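Local atomic coordinates of putative uncharacterized protein (Mycobacterium tuberculosis, PDB entry 2ZQ5), a protein that probably catalyses transfer of a sulfuryl group from a nucleotide donor such as PAPS to an acceptor, with a sulfotransferase fold related to P-loop kinases. Residues Gly119-Leu124 against Gln129-Arg134; Ser186-Ala191 against Met290-Arg295; Arg214-Ile219 against Lys226-Lys231; Leu268-Thr273 against Ala368-Thr373. All coordinates share one frame; numbering follows the deposited sequence.

Contact 1 of 4, residues Gly119-Leu124 against Gln129-Arg134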
loop_
_atom_site.group_PDB
_atom_site.type_symbol
_atom_site.label_atom_id
_atom_site.label_comp_id
_atom_site.label_asym_id
_atom_site.label_seq_id
_atom_site.Cartn_x
_atom_site.Cartn_y
_atom_site.Cartn_z
ATOM N N GLY A 119 3.818 -5.852 12.285
ATOM C CA GLY A 119 3.502 -5.081 11.097
ATOM C C GLY A 119 4.552 -5.261 10.019
ATOM O O GLY A 119 5.605 -5.856 10.256
ATOM N N LEU A 120 4.268 -4.735 8.832
ATOM C CA LEU A 120 5.172 -4.849 7.694
ATOM C C LEU A 120 6.268 -3.792 7.722
ATOM O O LEU A 120 6.141 -2.729 7.117
ATOM C CB LEU A 120 4.375 -4.730 6.393
ATOM C CG LEU A 120 5.154 -4.928 5.092
ATOM C CD1 LEU A 120 5.695 -6.349 5.012
ATOM C CD2 LEU A 120 4.229 -4.648 3.922
ATOM N N HIS A 121 7.357 -4.087 8.418
ATOM C CA HIS A 121 8.457 -3.137 8.505
ATOM C C HIS A 121 8.981 -2.810 7.117
ATOM O O HIS A 121 9.164 -3.691 6.278
ATOM C CB HIS A 121 9.563 -3.709 9.389
ATOM C CG HIS A 121 9.086 -4.078 10.756
ATOM N ND1 HIS A 121 8.827 -3.142 11.734
ATOM C CD2 HIS A 121 8.728 -5.274 11.276
ATOM C CE1 HIS A 121 8.326 -3.747 12.796
ATOM N NE2 HIS A 121 8.254 -5.041 12.543
ATOM N N MET A 122 9.217 -1.525 6.893
ATOM C CA MET A 122 9.692 -1.022 5.617
ATOM C C MET A 122 10.823 -1.838 4.989
ATOM O O MET A 122 10.718 -2.267 3.839
ATOM C CB MET A 122 10.126 0.440 5.792
ATOM C CG MET A 122 10.296 1.240 4.510
ATOM S SD MET A 122 11.596 0.655 3.418
ATOM C CE MET A 122 12.996 0.857 4.406
ATOM N N TRP A 123 11.900 -2.073 5.732
ATOM C CA TRP A 123 13.020 -2.798 5.152
ATOM C C TRP A 123 12.705 -4.227 4.741
ATOM O O TRP A 123 13.341 -4.770 3.839
ATOM C CB TRP A 123 14.245 -2.762 6.084
ATOM C CG TRP A 123 14.208 -3.633 7.315
ATOM C CD1 TRP A 123 13.455 -3.447 8.441
ATOM C CD2 TRP A 123 15.026 -4.782 7.564
ATOM N NE1 TRP A 123 13.760 -4.407 9.380
ATOM C CE2 TRP A 123 14.722 -5.238 8.867
ATOM C CE3 TRP A 123 15.991 -5.468 6.814
ATOM C CZ2 TRP A 123 15.352 -6.353 9.437
ATOM C CZ3 TRP A 123 16.617 -6.576 7.379
ATOM C CH2 TRP A 123 16.294 -7.005 8.679
ATOM N N LEU A 124 11.714 -4.829 5.387
ATOM C CA LEU A 124 11.334 -6.194 5.058
ATOM C C LEU A 124 10.429 -6.201 3.829
ATOM O O LEU A 124 10.395 -7.176 3.081
ATOM C CB LEU A 124 10.640 -6.844 6.254
ATOM C CG LEU A 124 11.547 -6.931 7.487
ATOM C CD1 LEU A 124 10.733 -7.387 8.688
ATOM C CD2 LEU A 124 12.710 -7.884 7.221
ATOM N N GLN A 129 12.059 -11.297 3.692
ATOM C CA GLN A 129 12.856 -12.292 4.402
ATOM C C GLN A 129 12.269 -12.437 5.798
ATOM O O GLN A 129 11.485 -11.597 6.238
ATOM C CB GLN A 129 14.299 -11.807 4.528
ATOM C CG GLN A 129 14.411 -10.502 5.310
ATOM C CD GLN A 129 15.805 -9.917 5.304
ATOM O OE1 GLN A 129 16.714 -10.428 5.958
ATOM N NE2 GLN A 129 15.982 -8.833 4.558
ATOM N N PRO A 130 12.628 -13.511 6.515
ATOM C CA PRO A 130 12.090 -13.671 7.867
ATOM C C PRO A 130 12.596 -12.525 8.747
ATOM O O PRO A 130 13.778 -12.183 8.715
ATOM C CB PRO A 130 12.650 -15.024 8.301
ATOM C CG PRO A 130 12.760 -15.772 7.002
ATOM C CD PRO A 130 13.340 -14.729 6.084
ATOM N N ARG A 131 11.699 -11.929 9.521
ATOM C CA ARG A 131 12.068 -10.821 10.397
ATOM C C ARG A 131 13.023 -11.263 11.501
ATOM O O ARG A 131 12.673 -12.092 12.340
ATOM C CB ARG A 131 10.812 -10.218 11.026
ATOM C CG ARG A 131 11.072 -8.986 11.874
ATOM C CD ARG A 131 9.823 -8.519 12.604
ATOM N NE ARG A 131 8.722 -8.154 11.714
ATOM C CZ ARG A 131 7.646 -8.906 11.501
ATOM N NH1 ARG A 131 7.515 -10.079 12.108
ATOM N NH2 ARG A 131 6.683 -8.472 10.697
ATOM N N PRO A 132 14.250 -10.720 11.512
ATOM C CA PRO A 132 15.215 -11.097 12.551
ATOM C C PRO A 132 14.817 -10.453 13.876
ATOM O O PRO A 132 14.015 -9.516 13.900
ATOM C CB PRO A 132 16.536 -10.518 12.035
ATOM C CG PRO A 132 16.315 -10.348 10.556
ATOM C CD PRO A 132 14.889 -9.884 10.482
ATOM N N PRO A 133 15.362 -10.949 14.996
ATOM C CA PRO A 133 15.016 -10.352 16.287
ATOM C C PRO A 133 15.351 -8.861 16.235
ATOM O O PRO A 133 16.405 -8.471 15.728
ATOM C CB PRO A 133 15.894 -11.125 17.263
ATOM C CG PRO A 133 15.955 -12.481 16.637
ATOM C CD PRO A 133 16.196 -12.151 15.179
ATOM N N ARG A 134 14.453 -8.038 16.765
ATOM C CA ARG A 134 14.610 -6.588 16.749
ATOM C C ARG A 134 15.966 -6.056 17.193
ATOM O O ARG A 134 16.521 -5.157 16.559
ATOM C CB ARG A 134 13.518 -5.939 17.604
ATOM C CG ARG A 134 13.502 -4.421 17.519
ATOM C CD ARG A 134 13.126 -3.962 16.117
ATOM N NE ARG A 134 13.148 -2.507 15.979
ATOM C CZ ARG A 134 14.257 -1.777 15.921
ATOM N NH1 ARG A 134 15.446 -2.361 15.987
ATOM N NH2 ARG A 134 14.176 -0.458 15.798
#

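Contact 2 of 4, residues Ser186-Ala191 against Met290-Arg295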
loop_
_atom_site.group_PDB
_atom_site.type_symbol
_atom_site.label_atom_id
_atom_site.label_comp_id
_atom_site.label_asym_id
_atom_site.label_seq_id
_atom_site.Cartn_x
_atom_site.Cartn_y
_atom_site.Cartn_z
ATOM N N SER A 186 -2.005 2.118 -6.435
ATOM C CA SER A 186 -1.043 3.195 -6.228
ATOM C C SER A 186 -0.686 3.855 -7.557
ATOM O O SER A 186 -0.498 5.069 -7.633
ATOM C CB SER A 186 0.233 2.656 -5.569
ATOM O OG SER A 186 0.927 1.765 -6.435
ATOM N N TYR A 187 -0.618 3.053 -8.612
ATOM C CA TYR A 187 -0.238 3.561 -9.925
ATOM C C TYR A 187 -1.140 4.657 -10.463
ATOM O O TYR A 187 -0.654 5.702 -10.896
ATOM C CB TYR A 187 -0.159 2.412 -10.933
ATOM C CG TYR A 187 0.795 1.322 -10.509
ATOM C CD1 TYR A 187 2.114 1.618 -10.168
ATOM C CD2 TYR A 187 0.371 -0.000 -10.411
ATOM C CE1 TYR A 187 2.989 0.623 -9.734
ATOM C CE2 TYR A 187 1.237 -1.002 -9.977
ATOM C CZ TYR A 187 2.540 -0.682 -9.640
ATOM O OH TYR A 187 3.391 -1.666 -9.188
ATOM N N GLU A 188 -2.448 4.428 -10.426
ATOM C CA GLU A 188 -3.398 5.402 -10.942
ATOM C C GLU A 188 -3.512 6.668 -10.093
ATOM O O GLU A 188 -4.088 7.659 -10.535
ATOM C CB GLU A 188 -4.770 4.749 -11.109
ATOM C CG GLU A 188 -5.496 4.451 -9.813
ATOM C CD GLU A 188 -6.672 3.534 -10.033
ATOM O OE1 GLU A 188 -6.445 2.332 -10.297
ATOM O OE2 GLU A 188 -7.823 4.014 -9.963
ATOM N N ALA A 189 -2.965 6.636 -8.881
ATOM C CA ALA A 189 -3.000 7.798 -7.999
ATOM C C ALA A 189 -1.716 8.624 -8.138
ATOM O O ALA A 189 -1.586 9.689 -7.539
ATOM C CB ALA A 189 -3.178 7.345 -6.553
ATOM N N LEU A 190 -0.775 8.130 -8.941
ATOM C CA LEU A 190 0.503 8.807 -9.148
ATOM C C LEU A 190 0.778 9.099 -10.619
ATOM O O LEU A 190 1.806 9.680 -10.967
ATOM C CB LEU A 190 1.634 7.947 -8.579
ATOM C CG LEU A 190 1.606 7.795 -7.057
ATOM C CD1 LEU A 190 2.497 6.645 -6.633
ATOM C CD2 LEU A 190 2.054 9.099 -6.409
ATOM N N ALA A 191 -0.145 8.690 -11.481
ATOM C CA ALA A 191 0.004 8.902 -12.914
ATOM C C ALA A 191 -1.353 8.785 -13.583
ATOM O O ALA A 191 -2.283 8.200 -13.027
ATOM C CB ALA A 191 0.961 7.865 -13.503
ATOM N N MET A 290 -11.175 11.715 -8.264
ATOM C CA MET A 290 -12.609 11.600 -8.040
ATOM C C MET A 290 -13.077 10.215 -8.472
ATOM O O MET A 290 -13.884 9.583 -7.792
ATOM C CB MET A 290 -13.356 12.674 -8.835
ATOM C CG MET A 290 -13.226 14.083 -8.270
ATOM S SD MET A 290 -14.376 14.421 -6.916
ATOM C CE MET A 290 -15.854 14.822 -7.850
ATOM N N ASP A 291 -12.561 9.742 -9.601
ATOM C CA ASP A 291 -12.941 8.432 -10.111
ATOM C C ASP A 291 -12.395 7.299 -9.249
ATOM O O ASP A 291 -13.147 6.434 -8.793
ATOM C CB ASP A 291 -12.442 8.254 -11.546
ATOM C CG ASP A 291 -12.669 6.848 -12.066
ATOM O OD1 ASP A 291 -13.825 6.375 -12.023
ATOM O OD2 ASP A 291 -11.693 6.214 -12.517
ATOM N N THR A 292 -11.086 7.309 -9.023
ATOM C CA THR A 292 -10.441 6.270 -8.231
ATOM C C THR A 292 -11.046 6.036 -6.857
ATOM O O THR A 292 -11.431 4.914 -6.523
ATOM C CB THR A 292 -8.942 6.574 -8.036
ATOM O OG1 THR A 292 -8.290 6.560 -9.308
ATOM C CG2 THR A 292 -8.289 5.538 -7.123
ATOM N N TRP A 293 -11.139 7.092 -6.058
ATOM C CA TRP A 293 -11.644 6.938 -4.705
ATOM C C TRP A 293 -13.143 6.750 -4.548
ATOM O O TRP A 293 -13.584 6.165 -3.555
ATOM C CB TRP A 293 -11.105 8.080 -3.841
ATOM C CG TRP A 293 -9.604 8.091 -3.914
ATOM C CD1 TRP A 293 -8.816 9.062 -4.458
ATOM C CD2 TRP A 293 -8.728 7.000 -3.592
ATOM N NE1 TRP A 293 -7.507 8.640 -4.510
ATOM C CE2 TRP A 293 -7.426 7.377 -3.985
ATOM C CE3 TRP A 293 -8.922 5.735 -3.017
ATOM C CZ2 TRP A 293 -6.320 6.536 -3.824
ATOM C CZ3 TRP A 293 -7.822 4.897 -2.856
ATOM C CH2 TRP A 293 -6.537 5.302 -3.260
ATOM N N SER A 294 -13.937 7.222 -5.504
ATOM C CA SER A 294 -15.372 6.988 -5.391
ATOM C C SER A 294 -15.605 5.513 -5.719
ATOM O O SER A 294 -16.488 4.877 -5.148
ATOM C CB SER A 294 -16.171 7.907 -6.329
ATOM O OG SER A 294 -15.833 7.736 -7.691
ATOM N N ARG A 295 -14.803 4.965 -6.631
ATOM C CA ARG A 295 -14.921 3.548 -6.972
ATOM C C ARG A 295 -14.481 2.713 -5.771
ATOM O O ARG A 295 -15.138 1.740 -5.407
ATOM C CB ARG A 295 -14.051 3.194 -8.188
ATOM C CG ARG A 295 -14.689 3.540 -9.519
ATOM C CD ARG A 295 -13.932 2.955 -10.709
ATOM N NE ARG A 295 -12.678 3.652 -10.995
ATOM C CZ ARG A 295 -11.468 3.206 -10.670
ATOM N NH1 ARG A 295 -11.316 2.049 -10.036
ATOM N NH2 ARG A 295 -10.400 3.923 -10.999
HETATM O O HOH W 1 -6.359 8.713 -9.339
HETATM O O HOH W 2 -8.643 0.768 -10.556
#

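Contact 3 of 4, residues Arg214-Ile219 against Lys226-Lys231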
loop_
_atom_site.group_PDB
_atom_site.type_symbol
_atom_site.label_atom_id
_atom_site.label_comp_id
_atom_site.label_asym_id
_atom_site.label_seq_id
_atom_site.Cartn_x
_atom_site.Cartn_y
_atom_site.Cartn_z
ATOM N N ARG A 214 1.477 -15.333 1.272
ATOM C CA ARG A 214 2.718 -16.103 1.262
ATOM C C ARG A 214 3.854 -15.222 1.773
ATOM O O ARG A 214 4.764 -15.700 2.450
ATOM C CB ARG A 214 3.045 -16.601 -0.149
ATOM C CG ARG A 214 2.109 -17.673 -0.682
ATOM C CD ARG A 214 2.672 -18.272 -1.964
ATOM N NE ARG A 214 4.009 -18.822 -1.746
ATOM C CZ ARG A 214 4.778 -19.332 -2.703
ATOM N NH1 ARG A 214 4.349 -19.369 -3.958
ATOM N NH2 ARG A 214 5.979 -19.809 -2.404
ATOM N N ASN A 215 3.808 -13.934 1.445
ATOM C CA ASN A 215 4.839 -13.025 1.917
ATOM C C ASN A 215 4.706 -12.756 3.416
ATOM O O ASN A 215 5.712 -12.589 4.104
ATOM C CB ASN A 215 4.823 -11.723 1.113
ATOM C CG ASN A 215 5.740 -11.791 -0.095
ATOM O OD1 ASN A 215 6.909 -12.165 0.030
ATOM N ND2 ASN A 215 5.223 -11.432 -1.266
ATOM N N LEU A 216 3.478 -12.717 3.934
ATOM C CA LEU A 216 3.301 -12.515 5.370
ATOM C C LEU A 216 3.825 -13.749 6.109
ATOM O O LEU A 216 4.431 -13.630 7.172
ATOM C CB LEU A 216 1.827 -12.288 5.729
ATOM C CG LEU A 216 1.150 -11.027 5.184
ATOM C CD1 LEU A 216 -0.153 -10.803 5.943
ATOM C CD2 LEU A 216 2.055 -9.814 5.353
ATOM N N GLN A 217 3.581 -14.932 5.547
ATOM C CA GLN A 217 4.055 -16.179 6.147
ATOM C C GLN A 217 5.578 -16.174 6.234
ATOM O O GLN A 217 6.155 -16.601 7.234
ATOM C CB GLN A 217 3.627 -17.386 5.309
ATOM C CG GLN A 217 2.151 -17.725 5.356
ATOM C CD GLN A 217 1.824 -18.914 4.473
ATOM O OE1 GLN A 217 2.097 -18.903 3.272
ATOM N NE2 GLN A 217 1.242 -19.951 5.064
ATOM N N LEU A 218 6.220 -15.703 5.170
ATOM C CA LEU A 218 7.675 -15.637 5.102
ATOM C C LEU A 218 8.247 -14.612 6.077
ATOM O O LEU A 218 9.097 -14.933 6.907
ATOM C CB LEU A 218 8.106 -15.275 3.681
ATOM C CG LEU A 218 9.571 -14.870 3.497
ATOM C CD1 LEU A 218 10.471 -16.095 3.640
ATOM C CD2 LEU A 218 9.742 -14.220 2.132
ATOM N N ILE A 219 7.775 -13.374 5.973
ATOM C CA ILE A 219 8.264 -12.311 6.836
ATOM C C ILE A 219 7.950 -12.581 8.304
ATOM O O ILE A 219 8.741 -12.237 9.183
ATOM C CB ILE A 219 7.676 -10.946 6.396
ATOM C CG1 ILE A 219 8.152 -10.630 4.977
ATOM C CG2 ILE A 219 8.091 -9.844 7.377
ATOM C CD1 ILE A 219 7.461 -9.437 4.342
ATOM N N LYS A 226 2.286 -13.898 16.674
ATOM C CA LYS A 226 1.832 -12.511 16.638
ATOM C C LYS A 226 0.805 -12.237 15.543
ATOM O O LYS A 226 0.929 -12.724 14.418
ATOM C CB LYS A 226 3.027 -11.564 16.474
ATOM C CG LYS A 226 4.047 -11.639 17.615
ATOM C CD LYS A 226 5.125 -10.579 17.459
ATOM C CE LYS A 226 6.155 -10.649 18.578
ATOM N NZ LYS A 226 6.910 -11.933 18.567
ATOM N N ARG A 227 -0.212 -11.453 15.886
ATOM C CA ARG A 227 -1.265 -11.108 14.938
ATOM C C ARG A 227 -0.760 -10.067 13.956
ATOM O O ARG A 227 -0.167 -9.068 14.353
ATOM C CB ARG A 227 -2.477 -10.536 15.674
ATOM C CG ARG A 227 -3.666 -10.206 14.774
ATOM C CD ARG A 227 -4.631 -9.263 15.483
ATOM N NE ARG A 227 -4.839 -9.672 16.869
ATOM C CZ ARG A 227 -5.564 -10.720 17.244
ATOM N NH1 ARG A 227 -6.176 -11.472 16.336
ATOM N NH2 ARG A 227 -5.646 -11.043 18.527
ATOM N N TRP A 228 -0.997 -10.302 12.671
ATOM C CA TRP A 228 -0.584 -9.351 11.655
ATOM C C TRP A 228 -1.524 -8.152 11.611
ATOM O O TRP A 228 -2.738 -8.282 11.815
ATOM C CB TRP A 228 -0.567 -10.010 10.272
ATOM C CG TRP A 228 0.744 -10.617 9.898
ATOM C CD1 TRP A 228 1.106 -11.929 10.006
ATOM C CD2 TRP A 228 1.869 -9.932 9.342
ATOM N NE1 TRP A 228 2.391 -12.104 9.543
ATOM C CE2 TRP A 228 2.882 -10.892 9.131
ATOM C CE3 TRP A 228 2.120 -8.596 8.998
ATOM C CZ2 TRP A 228 4.129 -10.559 8.592
ATOM C CZ3 TRP A 228 3.360 -8.264 8.463
ATOM C CH2 TRP A 228 4.348 -9.243 8.264
ATOM N N VAL A 229 -0.944 -6.985 11.356
ATOM C CA VAL A 229 -1.687 -5.742 11.223
ATOM C C VAL A 229 -1.224 -5.159 9.892
ATOM O O VAL A 229 -0.029 -4.936 9.685
ATOM C CB VAL A 229 -1.361 -4.745 12.352
ATOM C CG1 VAL A 229 -2.128 -3.448 12.126
ATOM C CG2 VAL A 229 -1.723 -5.347 13.705
ATOM N N LEU A 230 -2.177 -4.928 8.994
ATOM C CA LEU A 230 -1.888 -4.395 7.666
ATOM C C LEU A 230 -2.659 -3.113 7.406
ATOM O O LEU A 230 -3.671 -2.849 8.050
ATOM C CB LEU A 230 -2.297 -5.405 6.584
ATOM C CG LEU A 230 -1.752 -6.838 6.545
ATOM C CD1 LEU A 230 -0.232 -6.798 6.631
ATOM C CD2 LEU A 230 -2.331 -7.673 7.689
ATOM N N LYS A 231 -2.172 -2.317 6.460
ATOM C CA LYS A 231 -2.870 -1.096 6.070
ATOM C C LYS A 231 -2.565 -0.799 4.608
ATOM O O LYS A 231 -1.408 -0.839 4.188
ATOM C CB LYS A 231 -2.459 0.093 6.943
ATOM C CG LYS A 231 -3.338 1.332 6.731
ATOM C CD LYS A 231 -2.760 2.318 5.721
ATOM C CE LYS A 231 -1.673 3.172 6.358
ATOM N NZ LYS A 231 -1.351 4.380 5.541
#

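Contact 4 of 4, residues Leu268-Thr273 against Ala368-Thr373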
loop_
_atom_site.group_PDB
_atom_site.type_symbol
_atom_site.label_atom_id
_atom_site.label_comp_id
_atom_site.label_asym_id
_atom_site.label_seq_id
_atom_site.Cartn_x
_atom_site.Cartn_y
_atom_site.Cartn_z
ATOM N N LEU A 268 -1.129 16.385 -2.588
ATOM C CA LEU A 268 -0.093 15.414 -2.248
ATOM C C LEU A 268 0.398 14.723 -3.518
ATOM O O LEU A 268 1.601 14.577 -3.734
ATOM C CB LEU A 268 -0.637 14.365 -1.273
ATOM C CG LEU A 268 0.282 13.172 -0.983
ATOM C CD1 LEU A 268 1.591 13.658 -0.389
ATOM C CD2 LEU A 268 -0.410 12.212 -0.030
ATOM N N ALA A 269 -0.541 14.300 -4.356
ATOM C CA ALA A 269 -0.194 13.626 -5.601
ATOM C C ALA A 269 0.595 14.560 -6.510
ATOM O O ALA A 269 1.567 14.153 -7.145
ATOM C CB ALA A 269 -1.457 13.158 -6.307
ATOM N N GLN A 270 0.165 15.815 -6.561
ATOM C CA GLN A 270 0.808 16.827 -7.385
ATOM C C GLN A 270 2.268 17.030 -6.989
ATOM O O GLN A 270 3.165 16.973 -7.832
ATOM C CB GLN A 270 0.036 18.140 -7.253
ATOM C CG GLN A 270 0.578 19.295 -8.068
ATOM C CD GLN A 270 -0.312 20.520 -7.963
ATOM O OE1 GLN A 270 -0.674 20.943 -6.865
ATOM N NE2 GLN A 270 -0.668 21.095 -9.104
ATOM N N HIS A 271 2.502 17.259 -5.703
ATOM C CA HIS A 271 3.859 17.479 -5.219
ATOM C C HIS A 271 4.747 16.249 -5.334
ATOM O O HIS A 271 5.929 16.361 -5.651
ATOM C CB HIS A 271 3.822 17.970 -3.774
ATOM C CG HIS A 271 3.342 19.382 -3.635
ATOM N ND1 HIS A 271 4.055 20.458 -4.115
ATOM C CD2 HIS A 271 2.213 19.890 -3.089
ATOM C CE1 HIS A 271 3.386 21.572 -3.870
ATOM N NE2 HIS A 271 2.264 21.255 -3.248
ATOM N N THR A 272 4.181 15.076 -5.083
ATOM C CA THR A 272 4.955 13.846 -5.170
ATOM C C THR A 272 5.449 13.589 -6.588
ATOM O O THR A 272 6.596 13.187 -6.793
ATOM C CB THR A 272 4.118 12.629 -4.727
ATOM O OG1 THR A 272 3.744 12.782 -3.353
ATOM C CG2 THR A 272 4.915 11.344 -4.890
ATOM N N THR A 273 4.581 13.848 -7.561
ATOM C CA THR A 273 4.880 13.598 -8.970
ATOM C C THR A 273 5.276 14.817 -9.796
ATOM O O THR A 273 5.257 14.762 -11.025
ATOM C CB THR A 273 3.671 12.942 -9.659
ATOM O OG1 THR A 273 2.581 13.875 -9.705
ATOM C CG2 THR A 273 3.232 11.704 -8.886
ATOM N N ALA A 368 -10.521 24.227 -6.540
ATOM C CA ALA A 368 -10.501 24.853 -7.858
ATOM C C ALA A 368 -9.196 24.565 -8.598
ATOM O O ALA A 368 -9.181 24.465 -9.828
ATOM C CB ALA A 368 -10.709 26.360 -7.725
ATOM N N ASP A 369 -8.099 24.436 -7.856
ATOM C CA ASP A 369 -6.808 24.149 -8.474
ATOM C C ASP A 369 -6.852 22.830 -9.231
ATOM O O ASP A 369 -6.064 22.601 -10.146
ATOM C CB ASP A 369 -5.694 24.065 -7.425
ATOM C CG ASP A 369 -5.414 25.392 -6.752
ATOM O OD1 ASP A 369 -5.589 26.446 -7.400
ATOM O OD2 ASP A 369 -4.996 25.377 -5.575
ATOM N N TYR A 370 -7.782 21.963 -8.848
ATOM C CA TYR A 370 -7.903 20.660 -9.480
ATOM C C TYR A 370 -9.202 20.501 -10.256
ATOM O O TYR A 370 -9.681 19.386 -10.466
ATOM C CB TYR A 370 -7.750 19.580 -8.409
ATOM C CG TYR A 370 -6.477 19.782 -7.624
ATOM C CD1 TYR A 370 -5.237 19.506 -8.199
ATOM C CD2 TYR A 370 -6.504 20.353 -6.354
ATOM C CE1 TYR A 370 -4.053 19.803 -7.532
ATOM C CE2 TYR A 370 -5.324 20.656 -5.677
ATOM C CZ TYR A 370 -4.105 20.381 -6.275
ATOM O OH TYR A 370 -2.939 20.717 -5.626
ATOM N N GLY A 371 -9.753 21.636 -10.685
ATOM C CA GLY A 371 -10.979 21.648 -11.467
ATOM C C GLY A 371 -12.220 21.142 -10.769
ATOM O O GLY A 371 -13.161 20.684 -11.420
ATOM N N LEU A 372 -12.244 21.251 -9.447
ATOM C CA LEU A 372 -13.379 20.761 -8.686
ATOM C C LEU A 372 -14.053 21.819 -7.830
ATOM O O LEU A 372 -13.471 22.854 -7.513
ATOM C CB LEU A 372 -12.926 19.625 -7.766
ATOM C CG LEU A 372 -12.168 18.459 -8.402
ATOM C CD1 LEU A 372 -11.651 17.537 -7.307
ATOM C CD2 LEU A 372 -13.080 17.706 -9.355
ATOM N N THR A 373 -15.299 21.537 -7.466
ATOM C CA THR A 373 -16.059 22.405 -6.583
ATOM C C THR A 373 -16.449 21.509 -5.417
ATOM O O THR A 373 -16.470 20.280 -5.547
ATOM C CB THR A 373 -17.361 22.941 -7.224
ATOM O OG1 THR A 373 -18.251 21.851 -7.488
ATOM C CG2 THR A 373 -17.060 23.686 -8.509
#

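Contact 1 of 4, residues Gly119-Leu124 against Gln129-Arg134
R131 reaches back across L124 to H121 and G119, where edge strand 117-119 of the parallel α/β sheet gives way to helix 122-126, with H121 at the helix N-cap. Followed outward, R131 first offers CB and CG to methyl CD1 of L124, with CG 3.6 Å from CD1. CG is anti to the backbone N (chi1 -175°), and CD carries on to the imidazole, lying 3.7 Å from CD2 of H121. NE then arrives in the plane of that ring at its edge, the guanidinium turned 79° against it. At the tip NH2 donates to the backbone O of G119 (2.9 Å), a bent bond that approaches from above the carbonyl plane. NH1 turns instead to Q118 and forms a salt bridge with D223. Beside this chain, L124 CD2 lies over the centre of the W123 indole face and also meets Q129 CG, while the amide NE2 of Q129 bonds to Y127 O. At the far end of the indole, CH2 of W123 rests 3.7 Å from CD of P132.

Contact 2 of 4, residues Ser186-Ala191 against Met290-Arg295
E188 and D291 both meet the guanidinium of R295 at its edge, so carboxylates flank the flat group there, D291 in its plane and E188 slightly tilted from it. D291, one helical turn back, is gripped side-on: NE bonds to OD1 and NH2 to OD2 (3.0 Å), both oxygens being met from above the carboxylate plane. E188 comes from the loop 186-191, and its OE2 receives NH2 of R295 on the syn side at 2.8 Å, with the two planes 41° apart. The other flat group is the W293 indole, one face of which carries CG2 of T292 over its centre; CB of A189 reaches CZ2 obliquely at 4.2 Å. E188 leaves its backbone with CG between N and the carbonyl carbon (chi1 72°), then runs extended to bring OE2 also within 2.7 Å of T292 OG1, a hydroxyl with D288 O as a second possible acceptor for its proton. Two waters complete the seam. One donates to E188 O and to T292 OG1; the other links E188 OE1 to R295 NH1. The contact thus ties the loop before helix 194-201 to the middle of helix 282-304. With R295 set between them, OE2 of E188 and OD2 of D291 are 5.1 Å apart, and the shared positive charge would be expected to favour the ionised form of both.

Contact 3 of 4, residues Arg214-Ile219 against Lys226-Lys231
L216 and W228 face each other where helix 214-219 runs over strand 227-231, the two axes 10.9 Å apart at closest and their directions 126° apart. The indole of W228 rises from the strand and meets the helix with both face and edge. CD2 of L216 sits over the six-membered ring, 3.6 Å from its centroid and only 7° off the normal, a well-centred CH-pi contact. CG of L216 is anti to the carbonyl carbon, and the branch beyond it also spreads CD1 toward CD2 and CG of the indole. CG2 of I219, a turn further on, lies in the ring plane at the edge, 3.9 Å from CH2. Two residues further along the strand, on the same face, CD1 of L230 closes on L216 CD2 at 4.0 Å, so that this methyl is held between a ring face and a second leucine. This is the helix-on-sheet packing of a three-layer α/β fold. L218 turns from the strand to helix 55-81, whereas V229 points to the other side of the sheet and packs on helix 104-111; K231 NZ, at the strand's end, forms a salt bridge with E173 and hydrogen bonds with T104 OG1 and T105 OG1 at that helix's start, consistent with a place beside the phosphosulfate-binding loop.

Contact 4 of 4, residues Leu268-Thr273 against Ala368-Thr373
Q270 and Y370 are brought together by two simple torsions: Q270 sends CG out anti to its backbone N (chi1 -179°) and stays extended beyond it, while Y370 places its ring anti to the carbonyl carbon (chi1 -53°). The result is a single clip between the C-terminal turn of helix 262-272 and the loop that leads into helix 374-380 of the sulfotransferase fold. The phenol OH of Y370 donates to OE1 of Q270 at 2.6 Å, reaching the amide from above, 48° out of the carbonyl plane. OE1 for its part lies near the plane of the ring, at its edge. Apart from this bond the amide only brushes the ring, NE2 standing 3.9 Å from CE1. CB of D369 lies over one face of the ring toward its rim, and the Y370 side chain packs on C266 and S267 of helix 262-272. On the Q270 side, the side chain touches I285 of helix 282-304. T272, the last helical residue, and T273, the first beyond it, bond back to the helix in matching fashion. T272 OG1 bonds to L268 O and T273 OG1 to A269 O, and each of these carbonyls takes the backbone N of the same threonine from the opposite face of its plane, T273 OG1 standing 2.8 Å from A269 O.

Overall arrangement
The four contacts fall into two pairs on opposite sides of the chain's centre. Contacts 1 and 3, with centres about 10 Å apart, form one continuous region: R131 N lies 3.0 Å from I219 O in a probable hydrogen bond, and C of G119 packs 3.6 Å from CZ3 of W228. Contacts 2 and 4 have centres about 12 Å apart and interleave along the chain; CD2 of L190 meets CG2 of T272, and CG of M290 meets CD2 of L372. Contacts 1 and 2 do not touch, their centres being about 29 Å apart. Contact 3 borders the probable phosphosulfate-binding loop through K231, at the end of strand 227-231; that loop leads from neighbouring strand 94-97 to helix 104-111.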